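Local coordinates for putative lipoprotein (Parabacteroides distasonis ATCC 8503, PDB 3JX8) that is of unknown function but probably acts as a lipid-anchored, adhesin-like protein built around a parallel beta-solenoid, at residues 27-32 with 68-73; 48-53 with 85-90; 107-112 with 128-133; 160-165 with 179-184; 194-199 with 213-218. All blocks are in the same frame, centred on the assembly; numbering follows the deposited sequence.

The contacts follow the chain from one end of a parallel beta-solenoid toward the other. Contacts 1 and 2 interleave in sequence, with centres about 12 Å apart, touching where Ala-32, Ile-68 and Tyr-89 pack. Contact 3 joins strands 108-111 and 129-132, next along the chain, and meets contact 1 through Ala-32 and Ser-108. Contacts 4 and 5 come later, centres again about 12 Å apart, touching through Ala-180 and Lys-199. Contacts 1 and 5 stand about 38 Å apart between centres. Strands of contacts 1 and 4 and strand 217-223 of contact 5 share one sheet; contacts 2, 3 and the rest of 5 lie on the other set of paired strands, so the coils stack through both.

Contact 1 of 5, residues 27-32 with 68-73; sequences TFVGSA and IYPKSI
Ile-68 pairs with Phe-28 in parallel register and uses both of its backbone groups on the neighbouring strand. Its N donates to Thr-27 O at 2.9 Å, and its O accepts from Val-29 N at 2.9 Å. Both bonds are nearly straight, 171° at the hydrogen. The same carbonyl receives a CA-H contact, Ile-68 O lying 3.4 Å from Phe-28 CA. The two side chains share the buried face of the sheet, where Ile-68 CG2 stands 4.2 Å from Phe-28 CD1. Bulky apolar residues suit this place: Phe-28 also meets Phe-34 edge-to-face, and Ile-68 rests on Tyr-89. Tyr-69 follows and touches Val-29 through its root, the two CB atoms, Tyr-69 CB and Val-29 CB, being 3.6 Å apart. Its chi1 of 52° puts CG between the backbone N and the carbonyl carbon. The end of the side chain leads away, so Val-29 meets only CB, and the ring's nearest approach to Thr-27 is oblique, with Tyr-69 CD2 4.4 Å from Thr-27 CG2. Thr-27 and Val-29 themselves pack against Met-241 and Gly-242 of the second subunit, which thus lies against this side of the sheet at those two residues. Pro-70 then sets its ring carbon CD 3.6 Å from Val-29 O, while CD also meets Val-29 CG1. A proline nitrogen carries no hydrogen, so where the ladder would next donate to Val-29 O it presents a carbon instead. The strands therefore share two strong, nearly straight bonds and then part, Pro-70 CD merely packing against Val-29 as residues 71-73 leave the sheet.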
# COMPACT_ATOMS: atom_id res chain seq x y z
N THR A 27 17.90 12.83 0.76
CA THR A 27 17.80 11.46 0.32
C THR A 27 18.81 10.70 1.14
O THR A 27 20.02 10.91 0.97
CB THR A 27 18.21 11.31 -1.15
OG1 THR A 27 17.26 11.98 -1.95
CG2 THR A 27 18.23 9.86 -1.57
N PHE A 28 18.35 9.82 2.01
CA PHE A 28 19.22 9.06 2.92
C PHE A 28 18.94 7.59 2.80
O PHE A 28 17.84 7.17 3.12
CB PHE A 28 18.96 9.50 4.35
CG PHE A 28 19.53 8.58 5.39
CD1 PHE A 28 20.84 8.12 5.29
CD2 PHE A 28 18.79 8.25 6.51
CE1 PHE A 28 21.38 7.26 6.25
CE2 PHE A 28 19.31 7.39 7.50
CZ PHE A 28 20.62 6.90 7.36
N VAL A 29 19.90 6.81 2.35
CA VAL A 29 19.73 5.38 2.26
C VAL A 29 20.78 4.77 3.14
O VAL A 29 21.98 5.06 2.99
CB VAL A 29 19.98 4.89 0.84
CG1 VAL A 29 19.90 3.34 0.77
CG2 VAL A 29 19.09 5.65 -0.15
N GLY A 30 20.38 3.88 4.03
CA GLY A 30 21.34 3.18 4.88
C GLY A 30 20.92 3.01 6.31
O GLY A 30 19.78 3.30 6.70
N SER A 31 21.87 2.52 7.10
CA SER A 31 21.62 2.05 8.46
C SER A 31 22.11 2.99 9.54
O SER A 31 22.07 2.63 10.71
CB SER A 31 22.29 0.68 8.67
OG SER A 31 23.71 0.79 8.67
N ALA A 32 22.52 4.20 9.16
CA ALA A 32 23.10 5.14 10.13
C ALA A 32 22.08 5.59 11.17
O ALA A 32 20.88 5.57 10.93
CB ALA A 32 23.67 6.36 9.42
N ILE A 68 22.96 10.99 0.78
CA ILE A 68 23.83 10.05 1.48
C ILE A 68 23.34 8.64 1.17
O ILE A 68 22.25 8.24 1.58
CB ILE A 68 23.86 10.30 3.02
CG1 ILE A 68 24.48 11.68 3.29
CG2 ILE A 68 24.66 9.20 3.78
CD1 ILE A 68 24.45 12.13 4.76
N TYR A 69 24.12 7.88 0.42
CA TYR A 69 23.73 6.52 0.10
C TYR A 69 24.91 5.73 -0.43
O TYR A 69 25.88 6.34 -0.91
CB TYR A 69 22.60 6.53 -0.94
CG TYR A 69 22.90 7.36 -2.15
CD1 TYR A 69 23.64 6.84 -3.18
CD2 TYR A 69 22.40 8.64 -2.29
CE1 TYR A 69 23.93 7.57 -4.30
CE2 TYR A 69 22.70 9.39 -3.44
CZ TYR A 69 23.47 8.84 -4.42
OH TYR A 69 23.79 9.53 -5.56
N PRO A 70 24.85 4.39 -0.34
CA PRO A 70 25.91 3.57 -0.93
C PRO A 70 25.99 3.75 -2.42
O PRO A 70 24.96 3.88 -3.08
CB PRO A 70 25.49 2.14 -0.58
CG PRO A 70 24.56 2.28 0.56
CD PRO A 70 23.84 3.56 0.33
N LYS A 71 27.21 3.79 -2.95
CA LYS A 71 27.40 3.85 -4.38
C LYS A 71 26.83 2.61 -5.09
O LYS A 71 26.73 1.52 -4.51
CB LYS A 71 28.89 3.93 -4.72
CG LYS A 71 29.57 5.22 -4.31
CD LYS A 71 31.05 5.19 -4.70
CE LYS A 71 31.75 6.42 -4.13
NZ LYS A 71 33.21 6.45 -4.39
N SER A 72 26.52 2.81 -6.37
CA SER A 72 26.29 1.70 -7.28
C SER A 72 27.51 0.86 -7.40
O SER A 72 28.62 1.37 -7.37
CB SER A 72 26.00 2.20 -8.69
OG SER A 72 24.80 2.92 -8.73
N ILE A 73 27.30 -0.44 -7.59
CA ILE A 73 28.42 -1.33 -7.76
C ILE A 73 29.22 -0.96 -9.02
O ILE A 73 28.65 -0.77 -10.09
CB ILE A 73 28.00 -2.79 -7.75
CG1 ILE A 73 27.32 -3.12 -6.40
CG2 ILE A 73 29.24 -3.69 -7.95
CD1 ILE A 73 27.02 -4.59 -6.14

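Contact 2 of 5, residues 48-53 with 85-90; sequences TIDENL and RPTVYK
Thr-48 and Lys-90 form an antiparallel hydrogen-bonded pair, closed by Thr-48 N to Lys-90 O at 2.8 Å and Lys-90 N to Thr-48 O at 3.0 Å. One residue further, Ile-49 and Tyr-89 lie side by side and point the same way. Ile-49 CG1 is anti to the backbone N (chi1 -160°), and beyond it the terminal methyl CD1 settles over the centre of the Tyr-89 ring. This is a CH-pi contact: Ile-49 CD1 lies 3.5 Å from the centroid of the Tyr-89 ring, only 8° from the ring normal. Pro-86 completes the apolar patch, its CB meeting Ile-49 CG1 at 3.8 Å, while Leu-53 CD1 approaches the same Pro-86 CB at 3.6 Å with the two side chains crossing at about a right angle. Compact aliphatic groups fit here because each offers a methyl or methylene to a flat or rigid ring. On the polar side, Asp-50 reaches across to the loop at Thr-87. Its OD1 accepts from Thr-87 N at 2.7 Å on the syn side of the carboxylate, and more weakly from Val-88 N. OD2 faces Thr-87 OG1, the donor of a bond whose modelled length is very short and so doubtful; Gly-11 N is a further donor to OD2. A buried aspartate suits this position since its oxygens can accept from the N-H groups of the loop at 87-88. Thr-87 N and Gly-11 N would be expected to stabilise the carboxylate in its charged form. The bonds to Thr-87 also tie the end of strand 44-50 to the loop before strand 89-95.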
# COMPACT_ATOMS: atom_id res chain seq x y z
N THR A 48 30.44 9.79 10.49
CA THR A 48 31.37 8.89 11.13
C THR A 48 31.05 7.47 10.67
O THR A 48 29.93 6.97 10.86
CB THR A 48 31.24 8.98 12.64
OG1 THR A 48 31.48 10.34 13.06
CG2 THR A 48 32.23 8.02 13.35
N ILE A 49 32.03 6.81 10.07
CA ILE A 49 31.86 5.42 9.63
C ILE A 49 33.24 4.77 9.58
O ILE A 49 34.28 5.49 9.56
CB ILE A 49 31.12 5.38 8.23
CG1 ILE A 49 30.50 4.00 7.97
CG2 ILE A 49 32.04 5.82 7.06
CD1 ILE A 49 29.46 4.00 6.84
N ASP A 50 33.29 3.44 9.58
CA ASP A 50 34.55 2.75 9.37
C ASP A 50 35.28 3.39 8.18
O ASP A 50 34.68 3.62 7.12
CB ASP A 50 34.35 1.25 9.13
CG ASP A 50 33.54 0.57 10.25
OD1 ASP A 50 32.35 0.88 10.36
OD2 ASP A 50 34.09 -0.28 11.00
N GLU A 51 36.57 3.68 8.36
CA GLU A 51 37.33 4.47 7.41
C GLU A 51 37.25 3.89 5.99
O GLU A 51 37.23 4.63 5.00
CB GLU A 51 38.79 4.62 7.84
CG GLU A 51 39.56 3.31 7.86
CD GLU A 51 40.92 3.40 8.55
OE1 GLU A 51 41.51 4.51 8.70
OE2 GLU A 51 41.42 2.31 8.88
N ASN A 52 37.21 2.57 5.90
CA ASN A 52 37.19 1.93 4.59
C ASN A 52 35.86 2.12 3.82
O ASN A 52 35.85 2.05 2.61
CB ASN A 52 37.57 0.46 4.71
CG ASN A 52 36.57 -0.33 5.53
OD1 ASN A 52 36.16 0.08 6.61
ND2 ASN A 52 36.19 -1.50 5.02
N LEU A 53 34.77 2.41 4.51
CA LEU A 53 33.47 2.48 3.86
C LEU A 53 33.19 3.82 3.13
O LEU A 53 32.33 3.87 2.24
CB LEU A 53 32.39 2.16 4.89
CG LEU A 53 32.47 0.74 5.47
CD1 LEU A 53 31.28 0.46 6.44
CD2 LEU A 53 32.58 -0.32 4.35
N ARG A 85 28.46 -3.00 5.71
CA ARG A 85 28.26 -3.46 7.07
C ARG A 85 29.20 -2.68 8.00
O ARG A 85 30.28 -3.18 8.33
CB ARG A 85 28.53 -4.96 7.18
CG ARG A 85 27.75 -5.83 6.22
CD ARG A 85 26.28 -5.73 6.41
NE ARG A 85 25.60 -6.60 5.47
CZ ARG A 85 25.45 -7.93 5.59
NH1 ARG A 85 25.92 -8.59 6.64
NH2 ARG A 85 24.83 -8.62 4.64
N PRO A 86 28.80 -1.47 8.41
CA PRO A 86 29.63 -0.69 9.31
C PRO A 86 29.62 -1.24 10.72
O PRO A 86 28.68 -1.91 11.10
CB PRO A 86 29.00 0.71 9.27
CG PRO A 86 27.65 0.51 8.81
CD PRO A 86 27.65 -0.69 7.93
N THR A 87 30.68 -0.97 11.48
CA THR A 87 30.69 -1.23 12.91
C THR A 87 30.16 0.00 13.65
O THR A 87 29.69 -0.13 14.76
CB THR A 87 32.09 -1.64 13.42
OG1 THR A 87 33.02 -0.58 13.23
CG2 THR A 87 32.58 -2.88 12.68
N VAL A 88 30.19 1.18 13.02
CA VAL A 88 29.69 2.43 13.62
C VAL A 88 29.24 3.25 12.43
O VAL A 88 29.94 3.28 11.43
CB VAL A 88 30.83 3.27 14.29
CG1 VAL A 88 30.25 4.53 14.95
CG2 VAL A 88 31.56 2.46 15.31
N TYR A 89 28.11 3.94 12.53
CA TYR A 89 27.65 4.78 11.43
C TYR A 89 26.71 5.83 11.98
O TYR A 89 25.59 5.52 12.39
CB TYR A 89 27.00 3.92 10.34
CG TYR A 89 26.68 4.61 9.03
CD1 TYR A 89 27.14 5.90 8.71
CD2 TYR A 89 25.91 3.96 8.07
CE1 TYR A 89 26.82 6.50 7.50
CE2 TYR A 89 25.61 4.56 6.85
CZ TYR A 89 26.06 5.82 6.58
OH TYR A 89 25.77 6.38 5.36
N LYS A 90 27.22 7.07 12.05
CA LYS A 90 26.52 8.19 12.64
C LYS A 90 26.62 9.37 11.69
O LYS A 90 27.69 9.60 11.07
CB LYS A 90 27.14 8.59 13.97
CG LYS A 90 27.02 7.52 15.02
CD LYS A 90 27.49 7.99 16.42
CE LYS A 90 28.98 7.98 16.57
NZ LYS A 90 29.42 8.51 17.90

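Contact 3 of 5, residues 107-112 with 128-133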
# COMPACT_ATOMS: atom_id res chain seq x y z
N GLY A 107 17.99 2.30 9.02
CA GLY A 107 18.55 3.33 9.89
C GLY A 107 17.54 4.07 10.75
O GLY A 107 16.34 3.75 10.78
N SER A 108 18.04 5.06 11.47
CA SER A 108 17.23 5.83 12.34
C SER A 108 17.47 7.32 12.09
O SER A 108 18.59 7.79 12.07
CB SER A 108 17.55 5.41 13.76
OG SER A 108 17.03 6.34 14.67
N PHE A 109 16.41 8.05 11.83
CA PHE A 109 16.50 9.46 11.53
C PHE A 109 15.77 10.22 12.62
O PHE A 109 14.57 10.01 12.78
CB PHE A 109 15.88 9.73 10.18
CG PHE A 109 16.07 11.13 9.72
CD1 PHE A 109 15.28 12.15 10.24
CD2 PHE A 109 17.04 11.43 8.77
CE1 PHE A 109 15.43 13.46 9.79
CE2 PHE A 109 17.22 12.75 8.34
CZ PHE A 109 16.42 13.77 8.87
N ILE A 110 16.47 11.09 13.35
CA ILE A 110 15.93 11.74 14.56
C ILE A 110 16.11 13.25 14.55
O ILE A 110 17.21 13.74 14.31
CB ILE A 110 16.66 11.19 15.83
CG1 ILE A 110 16.47 9.66 15.88
CG2 ILE A 110 16.12 11.83 17.11
CD1 ILE A 110 17.13 8.97 17.09
N ILE A 111 15.02 13.99 14.79
CA ILE A 111 15.02 15.44 14.98
C ILE A 111 14.64 15.67 16.44
O ILE A 111 13.59 15.18 16.87
CB ILE A 111 14.00 16.16 14.09
CG1 ILE A 111 14.28 15.88 12.63
CG2 ILE A 111 13.99 17.66 14.38
CD1 ILE A 111 13.43 16.69 11.68
N SER A 112 15.49 16.39 17.19
CA SER A 112 15.29 16.51 18.65
C SER A 112 14.91 17.86 19.20
O SER A 112 14.40 17.93 20.31
CB SER A 112 16.54 16.05 19.39
OG SER A 112 16.66 14.64 19.34
N GLY A 128 13.48 0.65 9.16
CA GLY A 128 14.02 1.67 10.08
C GLY A 128 13.01 2.52 10.84
O GLY A 128 11.86 2.13 11.02
N ASN A 129 13.46 3.66 11.33
CA ASN A 129 12.61 4.57 12.08
C ASN A 129 12.92 6.04 11.87
O ASN A 129 14.08 6.42 11.60
CB ASN A 129 12.60 4.23 13.57
CG ASN A 129 13.96 4.32 14.20
OD1 ASN A 129 14.78 3.46 13.97
ND2 ASN A 129 14.18 5.31 15.06
N VAL A 130 11.88 6.85 11.89
CA VAL A 130 11.98 8.29 11.97
C VAL A 130 11.30 8.71 13.24
O VAL A 130 10.16 8.27 13.52
CB VAL A 130 11.32 8.95 10.78
CG1 VAL A 130 11.43 10.47 10.87
CG2 VAL A 130 11.92 8.38 9.50
N GLU A 131 12.00 9.53 14.04
CA GLU A 131 11.47 10.09 15.27
C GLU A 131 11.59 11.59 15.32
O GLU A 131 12.70 12.14 15.30
CB GLU A 131 12.19 9.52 16.48
CG GLU A 131 12.28 8.03 16.46
CD GLU A 131 12.76 7.45 17.78
OE1 GLU A 131 13.02 8.23 18.75
OE2 GLU A 131 12.87 6.20 17.85
N LEU A 132 10.44 12.25 15.37
CA LEU A 132 10.38 13.68 15.60
C LEU A 132 10.16 13.84 17.09
O LEU A 132 9.04 13.80 17.58
CB LEU A 132 9.26 14.33 14.77
CG LEU A 132 9.30 13.99 13.28
CD1 LEU A 132 8.22 14.76 12.49
CD2 LEU A 132 10.66 14.25 12.72
N ARG A 133 11.26 13.93 17.83
CA ARG A 133 11.19 13.97 19.29
C ARG A 133 10.87 15.34 19.81
O ARG A 133 10.26 15.47 20.85
CB ARG A 133 12.49 13.50 19.92
CG ARG A 133 12.81 12.07 19.56
CD ARG A 133 14.09 11.62 20.21
NE ARG A 133 14.31 10.19 20.02
CZ ARG A 133 15.45 9.54 20.31
NH1 ARG A 133 16.50 10.20 20.78
NH2 ARG A 133 15.55 8.23 20.11
O HOH W 1 16.46 13.32 21.72
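Phe-109 and Val-130, then Ile-111 and Leu-132, form the buried, apolar inner side of two neighbouring parallel strands in the solenoid. Ile-111 and Leu-132 run side by side in the same direction, Ile-111 CD1 3.8 Å from Leu-132 CD2, and Phe-109 CB meets Val-130 CG2 at 4.2 Å. Branched and aromatic side chains suit this layer, which Ile-122, Met-124 and Tyr-36 extend. Between the strands runs an unbroken ladder of five backbone hydrogen bonds, from Asn-129 N to Gly-107 O through to Arg-133 N to Ile-111 O. Gly-128 fits its place because its CA sits close against Gly-107 O, where a side chain would collide with that carbonyl.

The outer side is polar and partly exposed, and loose in two places: Asn-129 ND2 makes only a weak bond to Ser-108 OG at 3.1 Å, and a water links Ser-112 OG, at 2.7 Å, to Arg-133 NH1. Arg-133, extended from CG to NE, grips Glu-131 side-on with two nitrogens: its NE lies 2.7 Å and its NH2 2.9 Å from the single atom Glu-131 OE1, which lies near the guanidinium plane. Ile-110 CD1 sits over one face of that guanidinium, offset toward the rim and 3.5 Å from Arg-133 NH2. Apolar contact thus holds the inside, while outside the salt bridge probably steadies the guanidinium, which lies over the partly exposed Ile-110.

Contact 4 of 5, residues 160-165 with 179-184; sequences NLSCSL and RASFNV
Cys-163 O is gripped by two donors of Asn-183, the backbone N at 2.7 Å and the side-chain ND2 at 3.3 Å. The strands are in-register neighbours in a parallel beta-solenoid; Leu-161 N to Arg-179 O, Ser-181 N to Leu-161 O, Cys-163 N to Ser-181 O and Leu-165 N to Asn-183 O complete the ladder. Asn-183 CG is anti to its carbonyl carbon (chi1 -53°), which sets CG beside the residue's own N. The two bonds differ in direction: N comes nearly along the C=O axis, whereas ND2 lies 51° out of the carbonyl plane. ND2 also donates to Ser-181 OG at 3.2 Å within its own strand, and OD1 accepts from Asn-203 ND2 on the next one, a side-chain amide link between neighbouring coils on the outer face. Asparagine suits the place because its one amide can both donate and accept between coils.

At the start of the strands, Arg-179 and Asn-160 lie side by side with their flat groups turned strongly against each other. Both bonds to Asn-160 OD1 are weak, from Arg-179 NH2 at 2.8 Å and from Arg-179 NE at 3.2 Å, while a water accepts from Asn-160 ND2 and Arg-179 NH2.

The opposite face is buried and apolar, backed by Ile-190 and Val-173. Leu-161 CD2 approaches Phe-182 CE1 obliquely at 3.7 Å, and Cys-163, a small residue, fits beside the ring: its CB lies in the ring plane at the edge, 4.0 Å from Phe-182 CD1, and its SG makes a sulfur-aromatic contact at the edge, 5.1 Å from the Phe-182 centroid and 89° from the ring normal.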
# COMPACT_ATOMS: atom_id res chain seq x y z
N ASN A 160 -2.55 20.85 9.78
CA ASN A 160 -2.82 19.69 8.94
C ASN A 160 -1.84 18.57 9.16
O ASN A 160 -0.64 18.80 9.16
CB ASN A 160 -2.75 20.12 7.50
CG ASN A 160 -3.73 21.20 7.21
OD1 ASN A 160 -4.93 20.95 7.08
ND2 ASN A 160 -3.25 22.43 7.18
N LEU A 161 -2.35 17.35 9.31
CA LEU A 161 -1.52 16.16 9.44
C LEU A 161 -2.02 15.11 8.48
O LEU A 161 -3.22 14.83 8.43
CB LEU A 161 -1.58 15.59 10.85
CG LEU A 161 -0.86 14.23 11.06
CD1 LEU A 161 0.66 14.35 10.88
CD2 LEU A 161 -1.21 13.62 12.43
N SER A 162 -1.11 14.50 7.75
CA SER A 162 -1.49 13.39 6.90
C SER A 162 -0.54 12.22 7.08
O SER A 162 0.67 12.39 6.94
CB SER A 162 -1.46 13.86 5.45
OG SER A 162 -1.60 12.76 4.61
N CYS A 163 -1.08 11.04 7.38
CA CYS A 163 -0.27 9.81 7.47
C CYS A 163 -0.80 8.71 6.60
O CYS A 163 -1.99 8.34 6.72
CB CYS A 163 -0.25 9.29 8.91
SG CYS A 163 0.28 10.48 10.11
N SER A 164 0.09 8.14 5.78
CA SER A 164 -0.21 6.99 4.94
C SER A 164 0.82 5.91 5.19
O SER A 164 2.04 6.14 5.08
CB SER A 164 -0.17 7.38 3.49
OG SER A 164 -1.03 8.47 3.28
N LEU A 165 0.32 4.72 5.48
CA LEU A 165 1.11 3.56 5.83
C LEU A 165 0.78 2.44 4.86
O LEU A 165 -0.39 2.06 4.73
CB LEU A 165 0.74 3.14 7.26
CG LEU A 165 1.22 1.82 7.83
CD1 LEU A 165 2.69 1.59 7.57
CD2 LEU A 165 0.90 1.82 9.34
N ARG A 179 -6.92 19.42 11.25
CA ARG A 179 -7.39 18.37 10.34
C ARG A 179 -6.36 17.28 10.17
O ARG A 179 -5.17 17.58 9.96
CB ARG A 179 -7.75 18.92 8.98
CG ARG A 179 -8.93 19.90 9.05
CD ARG A 179 -9.31 20.46 7.71
NE ARG A 179 -8.15 21.11 7.14
CZ ARG A 179 -8.00 21.42 5.86
NH1 ARG A 179 -8.97 21.17 4.97
NH2 ARG A 179 -6.88 22.02 5.46
N ALA A 180 -6.81 16.03 10.26
CA ALA A 180 -5.98 14.86 10.14
C ALA A 180 -6.56 13.90 9.11
O ALA A 180 -7.79 13.71 8.99
CB ALA A 180 -5.86 14.13 11.49
N SER A 181 -5.64 13.27 8.38
CA SER A 181 -5.98 12.21 7.47
C SER A 181 -5.07 10.99 7.76
O SER A 181 -3.84 11.11 7.74
CB SER A 181 -5.83 12.74 6.07
OG SER A 181 -5.81 11.66 5.19
N PHE A 182 -5.67 9.85 8.11
CA PHE A 182 -4.96 8.61 8.44
C PHE A 182 -5.33 7.47 7.51
O PHE A 182 -6.51 7.09 7.39
CB PHE A 182 -5.30 8.19 9.86
CG PHE A 182 -4.91 9.18 10.90
CD1 PHE A 182 -3.61 9.66 10.96
CD2 PHE A 182 -5.81 9.61 11.85
CE1 PHE A 182 -3.24 10.58 11.94
CE2 PHE A 182 -5.43 10.52 12.84
CZ PHE A 182 -4.14 11.01 12.88
N ASN A 183 -4.32 6.90 6.86
CA ASN A 183 -4.53 5.91 5.82
C ASN A 183 -3.63 4.71 6.04
O ASN A 183 -2.42 4.86 6.22
CB ASN A 183 -4.23 6.51 4.47
CG ASN A 183 -4.98 7.77 4.25
OD1 ASN A 183 -6.15 7.74 3.86
ND2 ASN A 183 -4.35 8.90 4.55
N VAL A 184 -4.24 3.53 6.07
CA VAL A 184 -3.50 2.27 6.12
C VAL A 184 -3.89 1.34 4.95
O VAL A 184 -5.08 1.06 4.75
CB VAL A 184 -3.76 1.55 7.45
CG1 VAL A 184 -3.04 0.21 7.46
CG2 VAL A 184 -3.33 2.44 8.60
O HOH W 2 -5.34 24.20 7.40

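Contact 5 of 5, residues 194-199 with 213-218; sequences DCQARK and YATQIL. With SO4 (sulfate ion), chain I.
Gln-196 and Tyr-213 lie side by side, pointing the same way, each with CG anti to its backbone N (chi1 -172° and 176°). Gln-196 CG lies over a face of the ring, 3.9 Å from the Tyr-213 centroid, while the amide stands 68° from the ring plane. The glutamine stem serves as an apolar cover, and Lys-231 meets the ring in a cation-pi contact. Thr-215 crosses Gln-196 at about a right angle, its CG2 3.7 Å from Gln-196 CG. Lys-199 and Ile-217 again run side by side, Lys-199 CD 3.9 Å from Ile-217 CG1. Between these pairs the register slips by one, a beta bulge at the corner of the coil: Arg-198 O accepts from both Gln-216 N, at 2.8 Å, and Ile-217 N, at 3.2 Å. Past the bulge, Lys-199 CG lies over one face of the Arg-198 guanidinium, toward its rim; NE of that group is salt-bridged to Asp-178. A sulfate, probably from the crystallisation liquor, accepts from Lys-199 NZ through its O1, at 2.6 Å, and O2, and more weakly from Arg-198 through O4. Arg-198 and Lys-199, with Arg-179 packed beside Lys-199, thus gather positive charge, which the anion and Asp-178 would be expected to offset.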
# COMPACT_ATOMS: atom_id res chain seq x y z
N ASP A 194 -3.59 9.84 21.26
CA ASP A 194 -3.17 11.09 21.92
C ASP A 194 -2.80 12.18 20.95
O ASP A 194 -2.02 13.09 21.28
CB ASP A 194 -2.01 10.83 22.88
CG ASP A 194 -2.40 9.87 23.98
OD1 ASP A 194 -3.57 9.91 24.46
OD2 ASP A 194 -1.51 9.06 24.36
N CYS A 195 -3.36 12.09 19.76
CA CYS A 195 -3.28 13.17 18.81
C CYS A 195 -4.67 13.69 18.65
O CYS A 195 -5.48 13.11 17.96
CB CYS A 195 -2.70 12.70 17.50
SG CYS A 195 -2.75 14.02 16.28
N GLN A 196 -4.96 14.81 19.30
CA GLN A 196 -6.30 15.38 19.27
C GLN A 196 -6.56 16.15 17.98
O GLN A 196 -6.02 17.22 17.77
CB GLN A 196 -6.51 16.29 20.47
CG GLN A 196 -7.93 16.76 20.63
CD GLN A 196 -8.04 17.92 21.61
OE1 GLN A 196 -8.52 17.75 22.71
NE2 GLN A 196 -7.56 19.08 21.22
N ALA A 197 -7.43 15.59 17.16
CA ALA A 197 -7.87 16.20 15.92
C ALA A 197 -9.26 16.79 16.08
O ALA A 197 -10.12 16.20 16.74
CB ALA A 197 -7.91 15.17 14.82
N ARG A 198 -9.50 17.94 15.46
CA ARG A 198 -10.86 18.44 15.36
C ARG A 198 -11.64 17.62 14.33
O ARG A 198 -12.73 17.13 14.63
CB ARG A 198 -10.89 19.93 15.03
CG ARG A 198 -12.32 20.48 14.96
CD ARG A 198 -12.34 22.00 14.75
NE ARG A 198 -11.72 22.35 13.47
CZ ARG A 198 -12.34 22.39 12.29
NH1 ARG A 198 -13.64 22.13 12.17
NH2 ARG A 198 -11.65 22.69 11.19
N LYS A 199 -11.09 17.52 13.12
CA LYS A 199 -11.65 16.70 12.06
C LYS A 199 -10.64 15.65 11.63
O LYS A 199 -9.46 15.95 11.43
CB LYS A 199 -12.00 17.54 10.84
CG LYS A 199 -12.95 18.71 11.16
CD LYS A 199 -13.80 19.17 9.93
CE LYS A 199 -12.99 19.77 8.79
NZ LYS A 199 -13.84 20.48 7.74
N TYR A 213 -8.53 10.01 17.69
CA TYR A 213 -9.22 10.92 18.60
C TYR A 213 -9.59 12.14 17.79
O TYR A 213 -8.73 12.91 17.38
CB TYR A 213 -8.27 11.28 19.73
CG TYR A 213 -8.73 12.29 20.76
CD1 TYR A 213 -10.07 12.56 20.97
CD2 TYR A 213 -7.79 12.94 21.58
CE1 TYR A 213 -10.48 13.46 21.93
CE2 TYR A 213 -8.19 13.83 22.56
CZ TYR A 213 -9.53 14.08 22.73
OH TYR A 213 -9.95 14.96 23.69
N ALA A 214 -10.89 12.29 17.54
CA ALA A 214 -11.47 13.40 16.77
C ALA A 214 -12.56 14.00 17.64
O ALA A 214 -13.36 13.28 18.23
CB ALA A 214 -12.04 12.92 15.41
N THR A 215 -12.57 15.31 17.74
CA THR A 215 -13.53 15.99 18.61
C THR A 215 -14.80 16.43 17.89
O THR A 215 -15.86 16.45 18.51
CB THR A 215 -12.89 17.20 19.32
OG1 THR A 215 -12.51 18.17 18.35
CG2 THR A 215 -11.64 16.75 20.12
N GLN A 216 -14.73 16.73 16.60
CA GLN A 216 -15.90 17.26 15.91
C GLN A 216 -16.44 16.38 14.77
O GLN A 216 -17.62 16.07 14.76
CB GLN A 216 -15.56 18.63 15.38
CG GLN A 216 -16.73 19.39 14.85
CD GLN A 216 -16.28 20.72 14.32
OE1 GLN A 216 -15.64 21.51 15.03
NE2 GLN A 216 -16.58 20.98 13.05
N ILE A 217 -15.59 16.00 13.83
CA ILE A 217 -15.98 15.21 12.67
C ILE A 217 -15.02 14.04 12.50
O ILE A 217 -13.80 14.21 12.55
CB ILE A 217 -15.90 16.06 11.36
CG1 ILE A 217 -16.83 17.28 11.42
CG2 ILE A 217 -16.25 15.23 10.15
CD1 ILE A 217 -18.29 16.93 11.47
N LEU A 218 -15.57 12.85 12.28
CA LEU A 218 -14.81 11.64 12.00
C LEU A 218 -15.44 10.94 10.81
O LEU A 218 -16.64 10.60 10.82
CB LEU A 218 -14.75 10.69 13.20
CG LEU A 218 -14.04 9.34 12.98
CD1 LEU A 218 -12.54 9.54 12.56
CD2 LEU A 218 -14.16 8.47 14.27
S SO4 I . -14.78 23.34 8.82
O1 SO4 I . -15.39 22.04 9.06
O2 SO4 I . -13.79 23.22 7.75
O3 SO4 I . -15.83 24.29 8.50
O4 SO4 I . -14.15 23.82 10.03
O HOH W 3 -6.25 11.14 16.32